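Local coordinates for protein catalase A (Saccharomyces cerevisiae, PDB 1A4E) that uses heme to convert hydrogen peroxide into water and oxygen, probably shielding the cell from peroxide made by peroxisomal oxidases, at residues Asn123-Tyr128 and Pro319-Pro324; Gly200-Trp205 and Glu327-Pro332; Asp211-Gln216 and Thr266-Asp271. One frame throughout, in Å; residues are numbered along the deposited sequence.

Interaction 1. Residues Asn123-Tyr128 and Pro319-Pro324; sequences NLDWVY and PSTTVP. With HEM (protoporphyrin IX containing Fe), chain I.
Thr321 meets Asp125 through both backbone and side chain. The one direct hydrogen bond between the two segments runs from Asp125 N to Thr321 O, at 2.9 Å and nearly straight (170°). Leu124 CA turns a C-H to the same oxygen. Asp125 holds CG anti to its own carbonyl carbon (chi1 -66°), which sends the carboxylate to Thr321, with OD2 3.3 Å from Thr321 CB. The Thr321 methyl CG2 lies 3.3 Å from Asn123 O. A water donates to Asp125 OD2 at 2.9 Å and also bonds to Thr321 OG1. OD2 also accepts from Ala318 N, and OD1 forms a salt bridge with Lys116. The buried carboxylate is thus held at both oxygens, which should fix its rotation and balance its charge. A second water donates to Asp125 O and Pro319 O.

Apolar contacts flank this polar centre. Leu124 crosses Val323 at about a right angle, CG to CG2 at 3.9 Å. Val127 divides its methyls between two neighbours. CG2 rests 4.0 Å from Pro319 CD. CG1, anti to the backbone N (chi1 -168°), reaches heme atom C2D at 3.6 Å. Pro319 in turn touches Tyr341, the axial ligand of the heme iron. At the other end, Asn123 O accepts from Asn14 of the second subunit. Strand 122-129 belongs to the antiparallel beta-barrel of the catalase fold, and here the loop 319-324 lines it where the strand runs up to the heme pocket.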
loop_
_atom_site.group_PDB
_atom_site.type_symbol
_atom_site.label_atom_id
_atom_site.label_comp_id
_atom_site.label_asym_id
_atom_site.label_seq_id
_atom_site.Cartn_x
_atom_site.Cartn_y
_atom_site.Cartn_z
ATOM N N ASN B 123 16.574 11.720 -17.415
ATOM C CA ASN B 123 15.308 12.196 -17.913
ATOM C C ASN B 123 15.056 13.658 -17.566
ATOM O O ASN B 123 15.546 14.200 -16.572
ATOM C CB ASN B 123 14.210 11.289 -17.359
ATOM C CG ASN B 123 14.235 9.898 -17.977
ATOM O OD1 ASN B 123 14.962 9.624 -18.931
ATOM N ND2 ASN B 123 13.450 8.966 -17.448
ATOM N N LEU B 124 14.302 14.306 -18.453
ATOM C CA LEU B 124 13.920 15.693 -18.279
ATOM C C LEU B 124 12.409 15.739 -18.444
ATOM O O LEU B 124 11.889 15.272 -19.452
ATOM C CB LEU B 124 14.587 16.551 -19.354
ATOM C CG LEU B 124 14.768 18.078 -19.317
ATOM C CD1 LEU B 124 14.337 18.567 -20.675
ATOM C CD2 LEU B 124 13.966 18.788 -18.229
ATOM N N ASP B 125 11.671 16.283 -17.479
ATOM C CA ASP B 125 10.242 16.438 -17.647
ATOM C C ASP B 125 9.845 17.898 -17.749
ATOM O O ASP B 125 10.170 18.712 -16.887
ATOM C CB ASP B 125 9.494 15.794 -16.478
ATOM C CG ASP B 125 9.626 14.275 -16.378
ATOM O OD1 ASP B 125 9.839 13.606 -17.388
ATOM O OD2 ASP B 125 9.516 13.746 -15.279
ATOM N N TRP B 126 9.203 18.230 -18.870
ATOM C CA TRP B 126 8.606 19.538 -19.067
ATOM C C TRP B 126 7.114 19.343 -18.813
ATOM O O TRP B 126 6.307 18.983 -19.676
ATOM C CB TRP B 126 8.867 20.045 -20.504
ATOM C CG TRP B 126 10.243 20.668 -20.775
ATOM C CD1 TRP B 126 11.228 20.763 -19.819
ATOM C CD2 TRP B 126 10.652 21.167 -21.987
ATOM N NE1 TRP B 126 12.260 21.304 -20.421
ATOM C CE2 TRP B 126 11.969 21.561 -21.706
ATOM C CE3 TRP B 126 10.118 21.336 -23.266
ATOM C CZ2 TRP B 126 12.769 22.130 -22.702
ATOM C CZ3 TRP B 126 10.921 21.905 -24.258
ATOM C CH2 TRP B 126 12.236 22.296 -23.981
ATOM N N VAL B 127 6.766 19.549 -17.541
ATOM C CA VAL B 127 5.403 19.375 -17.062
ATOM C C VAL B 127 4.702 20.727 -17.189
ATOM O O VAL B 127 4.668 21.568 -16.287
ATOM C CB VAL B 127 5.448 18.876 -15.588
ATOM C CG1 VAL B 127 4.065 18.423 -15.181
ATOM C CG2 VAL B 127 6.394 17.696 -15.425
ATOM N N TYR B 128 4.149 20.918 -18.390
ATOM C CA TYR B 128 3.521 22.169 -18.808
ATOM C C TYR B 128 2.020 22.081 -18.957
ATOM O O TYR B 128 1.478 20.987 -19.065
ATOM C CB TYR B 128 4.056 22.587 -20.146
ATOM C CG TYR B 128 5.537 22.896 -20.254
ATOM C CD1 TYR B 128 6.397 22.871 -19.149
ATOM C CD2 TYR B 128 6.026 23.247 -21.511
ATOM C CE1 TYR B 128 7.739 23.202 -19.295
ATOM C CE2 TYR B 128 7.368 23.582 -21.667
ATOM C CZ TYR B 128 8.206 23.560 -20.560
ATOM O OH TYR B 128 9.526 23.911 -20.715
ATOM N N PRO B 319 8.581 18.090 -12.266
ATOM C CA PRO B 319 9.463 19.230 -12.493
ATOM C C PRO B 319 10.858 19.062 -11.900
ATOM O O PRO B 319 11.825 19.672 -12.357
ATOM C CB PRO B 319 8.708 20.393 -11.904
ATOM C CG PRO B 319 7.274 19.967 -12.007
ATOM C CD PRO B 319 7.360 18.517 -11.597
ATOM N N SER B 320 10.961 18.207 -10.876
ATOM C CA SER B 320 12.234 17.898 -10.239
ATOM C C SER B 320 13.103 16.950 -11.062
ATOM O O SER B 320 14.298 16.781 -10.795
ATOM C CB SER B 320 11.953 17.317 -8.852
ATOM O OG SER B 320 10.975 16.293 -8.874
ATOM N N THR B 321 12.503 16.336 -12.092
ATOM C CA THR B 321 13.246 15.506 -13.027
ATOM C C THR B 321 13.762 16.480 -14.078
ATOM O O THR B 321 13.075 16.867 -15.023
ATOM C CB THR B 321 12.316 14.452 -13.667
ATOM O OG1 THR B 321 11.800 13.688 -12.595
ATOM C CG2 THR B 321 13.009 13.531 -14.650
ATOM N N THR B 322 15.006 16.894 -13.874
ATOM C CA THR B 322 15.622 17.875 -14.737
ATOM C C THR B 322 17.065 17.512 -15.001
ATOM O O THR B 322 17.708 16.877 -14.178
ATOM C CB THR B 322 15.515 19.264 -14.067
ATOM O OG1 THR B 322 16.050 20.175 -15.015
ATOM C CG2 THR B 322 16.239 19.376 -12.733
ATOM N N VAL B 323 17.573 17.910 -16.163
ATOM C CA VAL B 323 18.964 17.647 -16.503
ATOM C C VAL B 323 19.854 18.814 -16.079
ATOM O O VAL B 323 19.342 19.902 -15.783
ATOM C CB VAL B 323 19.098 17.395 -18.029
ATOM C CG1 VAL B 323 18.369 16.095 -18.351
ATOM C CG2 VAL B 323 18.559 18.568 -18.841
ATOM N N PRO B 324 21.186 18.656 -16.007
ATOM C CA PRO B 324 22.123 19.755 -15.820
ATOM C C PRO B 324 21.886 20.931 -16.754
ATOM O O PRO B 324 21.489 20.750 -17.908
ATOM C CB PRO B 324 23.484 19.111 -15.997
ATOM C CG PRO B 324 23.235 17.704 -16.467
ATOM C CD PRO B 324 21.884 17.386 -15.868
HETATM C CHA HEM I . -0.146 16.840 -12.337
HETATM C CHB HEM I . 0.728 19.051 -8.171
HETATM C CHC HEM I . 0.693 23.271 -10.431
HETATM C CHD HEM I . 0.868 20.950 -14.641
HETATM C C1A HEM I . -0.068 17.094 -10.980
HETATM C C2A HEM I . 0.024 16.059 -9.968
HETATM C C3A HEM I . 0.359 16.675 -8.808
HETATM C C4A HEM I . 0.434 18.085 -9.103
HETATM C CMA HEM I . 0.679 16.033 -7.466
HETATM C CAA HEM I . -0.140 14.567 -10.192
HETATM C CBA HEM I . 1.229 13.924 -10.230
HETATM C CGA HEM I . 1.224 12.424 -10.425
HETATM O O1A HEM I . 0.509 11.703 -9.732
HETATM O O2A HEM I . 1.971 11.977 -11.280
HETATM C C1B HEM I . 0.823 20.400 -8.432
HETATM C C2B HEM I . 1.022 21.402 -7.412
HETATM C C3B HEM I . 0.907 22.626 -8.030
HETATM C C4B HEM I . 0.666 22.324 -9.433
HETATM C CMB HEM I . 1.278 21.066 -5.946
HETATM C CAB HEM I . 0.980 23.922 -7.504
HETATM C CBB HEM I . 1.463 24.335 -6.177
HETATM C C1C HEM I . 0.767 23.011 -11.785
HETATM C C2C HEM I . 1.112 24.004 -12.776
HETATM C C3C HEM I . 1.231 23.346 -13.966
HETATM C C4C HEM I . 0.942 21.952 -13.686
HETATM C CMC HEM I . 1.346 25.483 -12.479
HETATM C CAC HEM I . 1.611 23.860 -15.197
HETATM C CBC HEM I . 2.880 24.515 -15.427
HETATM C C1D HEM I . 0.584 19.622 -14.383
HETATM C C2D HEM I . 0.484 18.597 -15.390
HETATM C C3D HEM I . 0.171 17.455 -14.740
HETATM C C4D HEM I . 0.091 17.770 -13.339
HETATM C CMD HEM I . 0.710 18.752 -16.888
HETATM C CAD HEM I . -0.103 16.104 -15.371
HETATM C CBD HEM I . 1.117 15.228 -15.542
HETATM C CGD HEM I . 0.734 13.934 -16.237
HETATM O O1D HEM I . 0.258 13.983 -17.362
HETATM O O2D HEM I . 0.895 12.867 -15.658
HETATM N NA HEM I . 0.214 18.336 -10.441
HETATM N NB HEM I . 0.632 20.966 -9.671
HETATM N NC HEM I . 0.709 21.749 -12.338
HETATM N ND HEM I . 0.357 19.106 -13.120
HETATM FE FE HEM I . 0.434 20.042 -11.396
HETATM O O HOH W 1 11.710 20.268 -15.197
HETATM O O HOH W 2 10.046 11.370 -13.625
#

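Interaction 2. Residues Gly200-Trp205 and Glu327-Pro332; sequences GHTYKW and EASADP. With HEM (protoporphyrin IX containing Fe), chain I.
Segments 200-205 and 327-332 run roughly antiparallel, and Lys204 and Glu327 form a hydrogen-bonded pair, with Lys204 N to Glu327 O at 2.9 Å and Glu327 N to Lys204 O at 3.0 Å. Tyr203 turns its ring edge to Glu327 O. Ser329 OG, set between its backbone N and carbonyl carbon (chi1 71°), donates to Thr202 O at 2.7 Å, from above the carbonyl plane. This short strand pair belongs to the antiparallel sheet of the catalase fold. Residues 329-331 then lead into helix 332-348, with Asp331 at its N-cap and OD1 weakly bonded to Val333 N and Leu334 N. Asp331 OD2 accepts from His201 ND1 at 3.0 Å. It lies in the imidazole plane, but the N-H comes from above the carboxylate, the two planes being 77° apart. His201 NE2 lies 3.7 Å from heme methyl CMC and bonds weakly to Arg337. A phenylalanine in place of His201 would probably leave Asp331 OD2 without its ring N-H partner and Arg337 without its weak bond. Lys204 lays CE 3.3 Å from Ala328 O. Its NZ bonds to Gln408 and salt-bridges Glu409, while Glu327 OE2 bonds to Tyr36 of the second subunit.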
loop_
_atom_site.group_PDB
_atom_site.type_symbol
_atom_site.label_atom_id
_atom_site.label_comp_id
_atom_site.label_asym_id
_atom_site.label_seq_id
_atom_site.Cartn_x
_atom_site.Cartn_y
_atom_site.Cartn_z
ATOM N N GLY B 200 4.804 28.138 -18.223
ATOM C CA GLY B 200 4.049 28.852 -17.207
ATOM C C GLY B 200 4.992 29.640 -16.313
ATOM O O GLY B 200 4.947 30.863 -16.238
ATOM N N HIS B 201 5.852 28.895 -15.624
ATOM C CA HIS B 201 6.861 29.453 -14.760
ATOM C C HIS B 201 8.092 29.898 -15.539
ATOM O O HIS B 201 8.360 29.526 -16.681
ATOM C CB HIS B 201 7.333 28.432 -13.739
ATOM C CG HIS B 201 6.252 27.685 -12.989
ATOM N ND1 HIS B 201 5.519 28.071 -11.961
ATOM C CD2 HIS B 201 5.887 26.402 -13.296
ATOM C CE1 HIS B 201 4.730 27.081 -11.633
ATOM N NE2 HIS B 201 4.957 26.082 -12.441
ATOM N N THR B 202 8.859 30.713 -14.824
ATOM C CA THR B 202 10.170 31.136 -15.254
ATOM C C THR B 202 11.111 30.038 -14.760
ATOM O O THR B 202 11.017 29.577 -13.619
ATOM C CB THR B 202 10.512 32.494 -14.600
ATOM O OG1 THR B 202 9.637 33.471 -15.153
ATOM C CG2 THR B 202 11.944 32.902 -14.832
ATOM N N TYR B 203 11.985 29.562 -15.642
ATOM C CA TYR B 203 13.019 28.620 -15.263
ATOM C C TYR B 203 14.361 29.319 -15.419
ATOM O O TYR B 203 14.428 30.432 -15.931
ATOM C CB TYR B 203 12.952 27.393 -16.161
ATOM C CG TYR B 203 11.796 26.455 -15.809
ATOM C CD1 TYR B 203 10.474 26.740 -16.194
ATOM C CD2 TYR B 203 12.081 25.281 -15.105
ATOM C CE1 TYR B 203 9.447 25.851 -15.873
ATOM C CE2 TYR B 203 11.057 24.390 -14.783
ATOM C CZ TYR B 203 9.749 24.681 -15.165
ATOM O OH TYR B 203 8.745 23.791 -14.836
ATOM N N LYS B 204 15.454 28.731 -14.931
ATOM C CA LYS B 204 16.770 29.314 -15.096
ATOM C C LYS B 204 17.629 28.356 -15.890
ATOM O O LYS B 204 17.896 27.247 -15.436
ATOM C CB LYS B 204 17.430 29.584 -13.742
ATOM C CG LYS B 204 16.757 30.744 -13.008
ATOM C CD LYS B 204 17.501 31.106 -11.732
ATOM C CE LYS B 204 17.323 30.049 -10.651
ATOM N NZ LYS B 204 18.127 30.355 -9.483
ATOM N N TRP B 205 18.005 28.727 -17.118
ATOM C CA TRP B 205 18.888 27.902 -17.925
ATOM C C TRP B 205 20.270 28.537 -17.966
ATOM O O TRP B 205 20.402 29.759 -18.016
ATOM C CB TRP B 205 18.340 27.758 -19.353
ATOM C CG TRP B 205 17.049 26.944 -19.512
ATOM C CD1 TRP B 205 16.339 26.454 -18.437
ATOM C CD2 TRP B 205 16.449 26.624 -20.706
ATOM N NE1 TRP B 205 15.298 25.841 -18.937
ATOM C CE2 TRP B 205 15.316 25.913 -20.277
ATOM C CE3 TRP B 205 16.680 26.825 -22.067
ATOM C CZ2 TRP B 205 14.405 25.389 -21.195
ATOM C CZ3 TRP B 205 15.761 26.302 -22.985
ATOM C CH2 TRP B 205 14.634 25.588 -22.558
ATOM N N GLU B 327 17.362 24.555 -14.354
ATOM C CA GLU B 327 16.933 24.623 -12.970
ATOM C C GLU B 327 15.653 25.428 -12.807
ATOM O O GLU B 327 15.212 26.122 -13.721
ATOM C CB GLU B 327 18.050 25.242 -12.128
ATOM C CG GLU B 327 19.148 24.271 -11.705
ATOM C CD GLU B 327 18.689 23.195 -10.719
ATOM O OE1 GLU B 327 18.275 23.533 -9.616
ATOM O OE2 GLU B 327 18.748 22.009 -11.032
ATOM N N ALA B 328 15.020 25.296 -11.641
ATOM C CA ALA B 328 13.795 26.015 -11.344
ATOM C C ALA B 328 14.088 27.389 -10.754
ATOM O O ALA B 328 15.155 27.608 -10.170
ATOM C CB ALA B 328 12.974 25.235 -10.343
ATOM N N SER B 329 13.166 28.339 -10.927
ATOM C CA SER B 329 13.324 29.655 -10.319
ATOM C C SER B 329 12.640 29.692 -8.956
ATOM O O SER B 329 12.004 28.718 -8.549
ATOM C CB SER B 329 12.713 30.740 -11.203
ATOM O OG SER B 329 11.292 30.686 -11.220
ATOM N N ALA B 330 12.718 30.839 -8.265
ATOM C CA ALA B 330 12.122 31.015 -6.953
ATOM C C ALA B 330 10.628 31.310 -7.012
ATOM O O ALA B 330 10.058 31.845 -6.061
ATOM C CB ALA B 330 12.816 32.153 -6.214
ATOM N N ASP B 331 9.972 30.979 -8.140
ATOM C CA ASP B 331 8.522 31.045 -8.262
ATOM C C ASP B 331 7.973 30.078 -7.209
ATOM O O ASP B 331 8.276 28.889 -7.282
ATOM C CB ASP B 331 8.129 30.615 -9.682
ATOM C CG ASP B 331 6.641 30.495 -10.024
ATOM O OD1 ASP B 331 5.822 30.036 -9.227
ATOM O OD2 ASP B 331 6.285 30.835 -11.146
ATOM N N PRO B 332 7.166 30.527 -6.234
ATOM C CA PRO B 332 6.721 29.746 -5.082
ATOM C C PRO B 332 5.904 28.510 -5.442
ATOM O O PRO B 332 5.940 27.521 -4.712
ATOM C CB PRO B 332 5.924 30.707 -4.236
ATOM C CG PRO B 332 6.319 32.047 -4.756
ATOM C CD PRO B 332 6.498 31.820 -6.236
HETATM C CHA HEM I . -0.146 16.840 -12.337
HETATM C CHB HEM I . 0.728 19.051 -8.171
HETATM C CHC HEM I . 0.693 23.271 -10.431
HETATM C CHD HEM I . 0.868 20.950 -14.641
HETATM C C1A HEM I . -0.068 17.094 -10.980
HETATM C C2A HEM I . 0.024 16.059 -9.968
HETATM C C3A HEM I . 0.359 16.675 -8.808
HETATM C C4A HEM I . 0.434 18.085 -9.103
HETATM C CMA HEM I . 0.679 16.033 -7.466
HETATM C CAA HEM I . -0.140 14.567 -10.192
HETATM C CBA HEM I . 1.229 13.924 -10.230
HETATM C CGA HEM I . 1.224 12.424 -10.425
HETATM O O1A HEM I . 0.509 11.703 -9.732
HETATM O O2A HEM I . 1.971 11.977 -11.280
HETATM C C1B HEM I . 0.823 20.400 -8.432
HETATM C C2B HEM I . 1.022 21.402 -7.412
HETATM C C3B HEM I . 0.907 22.626 -8.030
HETATM C C4B HEM I . 0.666 22.324 -9.433
HETATM C CMB HEM I . 1.278 21.066 -5.946
HETATM C CAB HEM I . 0.980 23.922 -7.504
HETATM C CBB HEM I . 1.463 24.335 -6.177
HETATM C C1C HEM I . 0.767 23.011 -11.785
HETATM C C2C HEM I . 1.112 24.004 -12.776
HETATM C C3C HEM I . 1.231 23.346 -13.966
HETATM C C4C HEM I . 0.942 21.952 -13.686
HETATM C CMC HEM I . 1.346 25.483 -12.479
HETATM C CAC HEM I . 1.611 23.860 -15.197
HETATM C CBC HEM I . 2.880 24.515 -15.427
HETATM C C1D HEM I . 0.584 19.622 -14.383
HETATM C C2D HEM I . 0.484 18.597 -15.390
HETATM C C3D HEM I . 0.171 17.455 -14.740
HETATM C C4D HEM I . 0.091 17.770 -13.339
HETATM C CMD HEM I . 0.710 18.752 -16.888
HETATM C CAD HEM I . -0.103 16.104 -15.371
HETATM C CBD HEM I . 1.117 15.228 -15.542
HETATM C CGD HEM I . 0.734 13.934 -16.237
HETATM O O1D HEM I . 0.258 13.983 -17.362
HETATM O O2D HEM I . 0.895 12.867 -15.658
HETATM N NA HEM I . 0.214 18.336 -10.441
HETATM N NB HEM I . 0.632 20.966 -9.671
HETATM N NC HEM I . 0.709 21.749 -12.338
HETATM N ND HEM I . 0.357 19.106 -13.120
HETATM FE FE HEM I . 0.434 20.042 -11.396
HETATM O O HOH W 3 7.162 32.505 -13.204
HETATM O O HOH W 4 15.225 32.016 -8.884
#

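Interaction 3. Residues Asp211-Gln216 and Thr266-Asp271; sequences DWHYVQ and TMTERD
Tyr214 N donates to Met267 O at 2.9 Å, lying in the plane of that carbonyl. His213 CA lies 3.5 Å from the same oxygen, Met267 O. Tyr214 and Met267 are an antiparallel hydrogen-bonded pair. Next to them Val215 and Thr266 form a non-hydrogen-bonded pair. Thr266 CA turns a C-H to Tyr214 O at 3.3 Å. Val215 CG2 and Thr266 CG2 lie side by side, pointing the same way. His213 lies alongside Thr268 too, NE2 to CG2 at 3.9 Å.

Strands 212-221 and 259-267 are neighbours in the antiparallel sheet of the catalase fold. The second passes into helix 269-274, whose start meets Trp212 and Tyr214. Tyr214 points its ring edge at Thr268 O, with CD2 at 3.7 Å. Its hydroxyl bonds to Glu409. Trp212 CZ3 lies over one face of the Tyr214 ring, toward the rim. Trp212 keeps CG between its backbone N and carbonyl carbon (chi1 63°), and this brings CZ2 to 3.6 Å from Glu269 OE1. The indole and carboxylate planes are 54° apart. A water accepts from Trp212 NE1 and donates weakly to Glu269 OE1.

Thr268 is the N-cap and forms a capping box with Asp271: Thr268 N donates to Asp271 OD2 at 3.1 Å and, weakly, Asp271 N to Thr268 OG1. Glu269 meets the indole by contact and one weak water link, probably a looser hold than the strand pairing.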
loop_
_atom_site.group_PDB
_atom_site.type_symbol
_atom_site.label_atom_id
_atom_site.label_comp_id
_atom_site.label_asym_id
_atom_site.label_seq_id
_atom_site.Cartn_x
_atom_site.Cartn_y
_atom_site.Cartn_z
ATOM N N ASP B 211 27.038 31.697 -17.542
ATOM C CA ASP B 211 26.089 32.773 -17.832
ATOM C C ASP B 211 24.691 32.175 -17.772
ATOM O O ASP B 211 24.470 31.084 -18.297
ATOM C CB ASP B 211 26.313 33.367 -19.244
ATOM C CG ASP B 211 27.738 33.830 -19.566
ATOM O OD1 ASP B 211 28.357 34.451 -18.699
ATOM O OD2 ASP B 211 28.235 33.580 -20.680
ATOM N N TRP B 212 23.733 32.848 -17.141
ATOM C CA TRP B 212 22.391 32.305 -17.025
ATOM C C TRP B 212 21.294 33.276 -17.416
ATOM O O TRP B 212 21.471 34.494 -17.391
ATOM C CB TRP B 212 22.147 31.826 -15.585
ATOM C CG TRP B 212 22.184 32.909 -14.511
ATOM C CD1 TRP B 212 23.367 33.334 -13.969
ATOM C CD2 TRP B 212 21.095 33.550 -13.971
ATOM N NE1 TRP B 212 23.033 34.238 -13.084
ATOM C CE2 TRP B 212 21.702 34.400 -13.043
ATOM C CE3 TRP B 212 19.708 33.530 -14.115
ATOM C CZ2 TRP B 212 20.937 35.249 -12.251
ATOM C CZ3 TRP B 212 18.941 34.381 -13.321
ATOM C CH2 TRP B 212 19.549 35.232 -12.396
ATOM N N HIS B 213 20.132 32.719 -17.757
ATOM C CA HIS B 213 18.975 33.512 -18.120
ATOM C C HIS B 213 17.688 32.980 -17.511
ATOM O O HIS B 213 17.556 31.797 -17.206
ATOM C CB HIS B 213 18.785 33.539 -19.635
ATOM C CG HIS B 213 19.781 34.371 -20.435
ATOM N ND1 HIS B 213 21.013 34.046 -20.793
ATOM C CD2 HIS B 213 19.519 35.609 -20.970
ATOM C CE1 HIS B 213 21.508 35.016 -21.520
ATOM N NE2 HIS B 213 20.600 35.951 -21.620
ATOM N N TYR B 214 16.741 33.894 -17.281
ATOM C CA TYR B 214 15.383 33.534 -16.926
ATOM C C TYR B 214 14.746 33.167 -18.255
ATOM O O TYR B 214 14.858 33.901 -19.236
ATOM C CB TYR B 214 14.623 34.703 -16.329
ATOM C CG TYR B 214 15.073 35.107 -14.931
ATOM C CD1 TYR B 214 15.045 34.198 -13.862
ATOM C CD2 TYR B 214 15.501 36.414 -14.713
ATOM C CE1 TYR B 214 15.438 34.593 -12.582
ATOM C CE2 TYR B 214 15.900 36.815 -13.435
ATOM C CZ TYR B 214 15.865 35.903 -12.378
ATOM O OH TYR B 214 16.238 36.310 -11.111
ATOM N N VAL B 215 14.083 32.013 -18.302
ATOM C CA VAL B 215 13.533 31.462 -19.537
ATOM C C VAL B 215 12.060 31.109 -19.400
ATOM O O VAL B 215 11.623 30.658 -18.341
ATOM C CB VAL B 215 14.355 30.190 -19.938
ATOM C CG1 VAL B 215 13.776 29.542 -21.181
ATOM C CG2 VAL B 215 15.793 30.569 -20.279
ATOM N N GLN B 216 11.252 31.357 -20.436
ATOM C CA GLN B 216 9.884 30.850 -20.496
ATOM C C GLN B 216 9.762 30.115 -21.821
ATOM O O GLN B 216 10.242 30.582 -22.853
ATOM C CB GLN B 216 8.858 31.973 -20.429
ATOM C CG GLN B 216 8.834 32.440 -18.987
ATOM C CD GLN B 216 7.512 32.964 -18.483
ATOM O OE1 GLN B 216 6.501 32.999 -19.175
ATOM N NE2 GLN B 216 7.486 33.378 -17.228
ATOM N N THR B 266 14.007 34.747 -23.416
ATOM C CA THR B 266 15.046 34.885 -22.422
ATOM C C THR B 266 15.069 36.294 -21.858
ATOM O O THR B 266 14.521 37.237 -22.430
ATOM C CB THR B 266 16.414 34.535 -23.018
ATOM O OG1 THR B 266 16.614 35.327 -24.175
ATOM C CG2 THR B 266 16.497 33.069 -23.359
ATOM N N MET B 267 15.731 36.409 -20.709
ATOM C CA MET B 267 15.768 37.637 -19.943
ATOM C C MET B 267 16.908 37.561 -18.944
ATOM O O MET B 267 17.142 36.511 -18.352
ATOM C CB MET B 267 14.438 37.782 -19.217
ATOM C CG MET B 267 14.281 39.079 -18.501
ATOM S SD MET B 267 12.814 39.131 -17.469
ATOM C CE MET B 267 11.587 39.247 -18.731
ATOM N N THR B 268 17.646 38.652 -18.740
ATOM C CA THR B 268 18.683 38.679 -17.715
ATOM C C THR B 268 18.099 39.125 -16.377
ATOM O O THR B 268 16.925 39.492 -16.266
ATOM C CB THR B 268 19.833 39.631 -18.131
ATOM O OG1 THR B 268 19.302 40.947 -18.263
ATOM C CG2 THR B 268 20.498 39.158 -19.414
ATOM N N GLU B 269 18.926 39.078 -15.337
ATOM C CA GLU B 269 18.516 39.517 -14.012
ATOM C C GLU B 269 18.252 41.031 -13.979
ATOM O O GLU B 269 17.327 41.495 -13.310
ATOM C CB GLU B 269 19.619 39.100 -13.064
ATOM C CG GLU B 269 19.254 39.224 -11.596
ATOM C CD GLU B 269 20.352 38.817 -10.621
ATOM O OE1 GLU B 269 21.509 38.630 -11.017
ATOM O OE2 GLU B 269 20.041 38.685 -9.438
ATOM N N ARG B 270 19.050 41.801 -14.744
ATOM C CA ARG B 270 18.908 43.249 -14.916
ATOM C C ARG B 270 17.572 43.595 -15.568
ATOM O O ARG B 270 16.889 44.508 -15.100
ATOM C CB ARG B 270 20.100 43.732 -15.761
ATOM C CG ARG B 270 20.082 45.072 -16.508
ATOM C CD ARG B 270 21.298 44.977 -17.439
ATOM N NE ARG B 270 21.340 45.823 -18.634
ATOM C CZ ARG B 270 20.680 45.570 -19.786
ATOM N NH1 ARG B 270 19.889 44.501 -19.955
ATOM N NH2 ARG B 270 20.890 46.367 -20.834
ATOM N N ASP B 271 17.161 42.871 -16.623
ATOM C CA ASP B 271 15.855 43.089 -17.233
ATOM C C ASP B 271 14.727 42.756 -16.275
ATOM O O ASP B 271 13.706 43.439 -16.275
ATOM C CB ASP B 271 15.636 42.227 -18.454
ATOM C CG ASP B 271 16.634 42.368 -19.582
ATOM O OD1 ASP B 271 17.039 43.484 -19.893
ATOM O OD2 ASP B 271 16.995 41.346 -20.153
HETATM O O HOH W 5 24.091 36.440 -11.168
#

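From the N terminus the chain passes 123-128, 200-205, 211-216, 266-271, 319-324 and 327-332. Interaction 3 closes the shortest loop, back from 266-271 to 211-216. It falls wholly within the spans of both other contacts. Interaction 1 closes when 319-324 returns to 123-128, interaction 2 when 327-332 returns to 200-205. These two loops cross. All three contacts reach one antiparallel sheet. Strands 203-206 and 212-221 are neighbours in it, so interactions 2 and 3 meet through probable hydrogen bonds such as Tyr203 O to Val215 N. Interactions 1 and 2 touch through Trp126 and Trp205, and both reach the heme. Interaction 3 lies farther out, at the start of helix 269-274.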